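Local coordinates for NreA protein (Staphylococcus carnosus subsp. carnosus TM300, PDB 4IUH) that binds nitrate as a cytosolic GAF-domain receptor of the staphylococcal nitrate regulation system, at residues A[77-85]-A[128-136]. Sequence-based numbering, arbitrary orientation.
Sequences KGLAGLVIR and RVYGALLLG
The peptide plane joining Tyr-130 to Gly-131 carries the end of Ile-84 over one face, whereas the phenol ring of Tyr-130 leaves on the opposite face. CD1 of Ile-84 comes to 3.5 Å from Tyr-130 O, approaching from above the plane, and its CG1 lies 3.7 Å from Gly-131 O. With CG1 placed beside the backbone N and CD1 fully extended (chi2 171°), the isoleucine swings its end in toward the backbone of Tyr-130 and Gly-131 although its CB does not point straight at the strand. Its other branch, CG2, meets Val-129 CG1 at 4.3 Å. That valine methyl also rests against the helix backbone, 3.5 Å from Ile-84 O.

The preceding residue, Val-83, packs its CG1 3.7 Å from Ala-132 CB, which also faces the backbone of Ala-80. The small alanines let the backbones draw close here, with Ala-80 CA 5.5 Å from Ala-132 CA. At the far end Leu-79 and Leu-134 cross at about a right angle and meet through their methyls, CD2 of Leu-79 to CD1 of Leu-134 at 4.0 Å.

Helix 78-86 lies across the central strand 128-138 of the antiparallel GAF sheet; the axes of segments 78-85 and 128-136 approach to 7.5 Å, with 130° between their N-to-C directions. Strand 128-138 pairs with 40-47 and 115-125, and a classic beta bulge at Tyr-130 and Gly-131 faces Leu-123. The helix also touches these neighbours, Leu-79 packing on Met-118, Val-83 on Ala-120 and Ala-80 on Ala-44, while Ile-84 extends the layer to Ile-55 of strand 54-61.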
# COMPACT_ATOMS: atom_id res chain seq x y z
N LYS A 77 11.06 0.65 7.03
CA LYS A 77 11.34 -0.53 6.23
C LYS A 77 10.16 -0.96 5.36
O LYS A 77 8.99 -0.67 5.65
CB LYS A 77 11.79 -1.68 7.15
CG LYS A 77 13.06 -1.38 7.92
CD LYS A 77 14.25 -1.21 6.98
CE LYS A 77 15.55 -0.88 7.73
NZ LYS A 77 15.86 -1.80 8.87
N GLY A 78 10.47 -1.66 4.27
CA GLY A 78 9.44 -2.15 3.38
C GLY A 78 8.89 -1.06 2.48
O GLY A 78 9.32 0.09 2.52
N LEU A 79 7.92 -1.44 1.66
CA LEU A 79 7.30 -0.51 0.74
C LEU A 79 6.50 0.54 1.51
O LEU A 79 6.55 1.73 1.18
CB LEU A 79 6.39 -1.27 -0.22
CG LEU A 79 5.82 -0.47 -1.38
CD1 LEU A 79 6.96 0.12 -2.23
CD2 LEU A 79 4.91 -1.36 -2.22
N ALA A 80 5.78 0.10 2.54
CA ALA A 80 5.04 1.02 3.40
C ALA A 80 5.97 2.05 4.03
O ALA A 80 5.62 3.22 4.14
CB ALA A 80 4.31 0.25 4.49
N GLY A 81 7.15 1.60 4.45
CA GLY A 81 8.11 2.47 5.10
C GLY A 81 8.66 3.53 4.17
O GLY A 81 8.89 4.67 4.58
N LEU A 82 8.88 3.16 2.92
CA LEU A 82 9.39 4.10 1.93
C LEU A 82 8.41 5.25 1.75
O LEU A 82 8.78 6.43 1.75
CB LEU A 82 9.60 3.40 0.60
CG LEU A 82 9.98 4.33 -0.56
CD1 LEU A 82 11.31 5.01 -0.28
CD2 LEU A 82 10.04 3.56 -1.86
N VAL A 83 7.15 4.89 1.63
CA VAL A 83 6.08 5.83 1.38
C VAL A 83 5.87 6.74 2.60
O VAL A 83 5.74 7.95 2.46
CB VAL A 83 4.78 5.07 0.99
CG1 VAL A 83 3.57 5.68 1.60
CG2 VAL A 83 4.66 4.99 -0.53
N ILE A 84 5.88 6.14 3.78
CA ILE A 84 5.79 6.91 5.02
C ILE A 84 6.97 7.88 5.17
O ILE A 84 6.78 9.04 5.52
CB ILE A 84 5.68 5.99 6.25
CG1 ILE A 84 4.35 5.23 6.21
CG2 ILE A 84 5.78 6.80 7.54
CD1 ILE A 84 4.25 4.15 7.25
N ARG A 85 8.18 7.40 4.87
CA ARG A 85 9.37 8.25 4.91
C ARG A 85 9.28 9.46 3.98
O ARG A 85 9.39 10.60 4.42
CB ARG A 85 10.61 7.43 4.54
CG ARG A 85 11.30 6.75 5.70
CD ARG A 85 12.51 5.95 5.21
NE ARG A 85 13.08 6.52 3.99
CZ ARG A 85 13.26 5.83 2.87
NH1 ARG A 85 12.95 4.54 2.83
NH2 ARG A 85 13.77 6.43 1.80
N ARG A 128 0.45 14.95 9.50
CA ARG A 128 1.58 14.02 9.54
C ARG A 128 1.35 12.75 8.72
O ARG A 128 0.23 12.26 8.62
CB ARG A 128 1.92 13.67 10.99
N VAL A 129 2.43 12.22 8.14
CA VAL A 129 2.36 10.96 7.42
C VAL A 129 2.13 9.86 8.43
O VAL A 129 2.59 9.95 9.56
CB VAL A 129 3.67 10.65 6.65
CG1 VAL A 129 3.39 9.73 5.48
CG2 VAL A 129 4.32 11.93 6.17
N TYR A 130 1.43 8.80 8.03
CA TYR A 130 0.93 7.85 9.01
C TYR A 130 1.01 6.40 8.52
O TYR A 130 1.65 5.56 9.15
CB TYR A 130 -0.51 8.21 9.35
CG TYR A 130 -1.08 7.47 10.53
CD1 TYR A 130 -2.04 6.48 10.35
CD2 TYR A 130 -0.67 7.78 11.82
CE1 TYR A 130 -2.58 5.80 11.44
CE2 TYR A 130 -1.21 7.11 12.92
CZ TYR A 130 -2.16 6.12 12.72
OH TYR A 130 -2.69 5.45 13.80
N GLY A 131 0.36 6.12 7.41
CA GLY A 131 0.30 4.76 6.90
C GLY A 131 0.45 4.74 5.40
O GLY A 131 0.94 5.69 4.80
N ALA A 132 0.03 3.64 4.78
CA ALA A 132 0.13 3.53 3.33
C ALA A 132 -1.03 2.73 2.76
O ALA A 132 -1.47 1.74 3.35
CB ALA A 132 1.46 2.91 2.94
N LEU A 133 -1.51 3.16 1.60
CA LEU A 133 -2.47 2.37 0.85
C LEU A 133 -1.73 1.77 -0.34
O LEU A 133 -1.04 2.49 -1.07
CB LEU A 133 -3.64 3.23 0.37
CG LEU A 133 -4.59 2.55 -0.62
CD1 LEU A 133 -5.36 1.41 0.05
CD2 LEU A 133 -5.54 3.55 -1.28
N LEU A 134 -1.86 0.46 -0.52
CA LEU A 134 -1.25 -0.21 -1.67
C LEU A 134 -2.33 -0.70 -2.63
O LEU A 134 -3.24 -1.42 -2.24
CB LEU A 134 -0.40 -1.39 -1.19
CG LEU A 134 0.21 -2.31 -2.25
CD1 LEU A 134 1.05 -1.50 -3.21
CD2 LEU A 134 1.05 -3.41 -1.60
N LEU A 135 -2.23 -0.30 -3.89
CA LEU A 135 -3.14 -0.77 -4.92
C LEU A 135 -2.30 -1.55 -5.93
O LEU A 135 -1.34 -1.01 -6.47
CB LEU A 135 -3.84 0.42 -5.59
CG LEU A 135 -4.56 1.36 -4.60
CD1 LEU A 135 -5.12 2.59 -5.29
CD2 LEU A 135 -5.66 0.63 -3.86
N GLY A 136 -2.63 -2.82 -6.16
CA GLY A 136 -1.79 -3.67 -6.98
C GLY A 136 -2.50 -4.48 -8.05
O GLY A 136 -3.70 -4.76 -7.94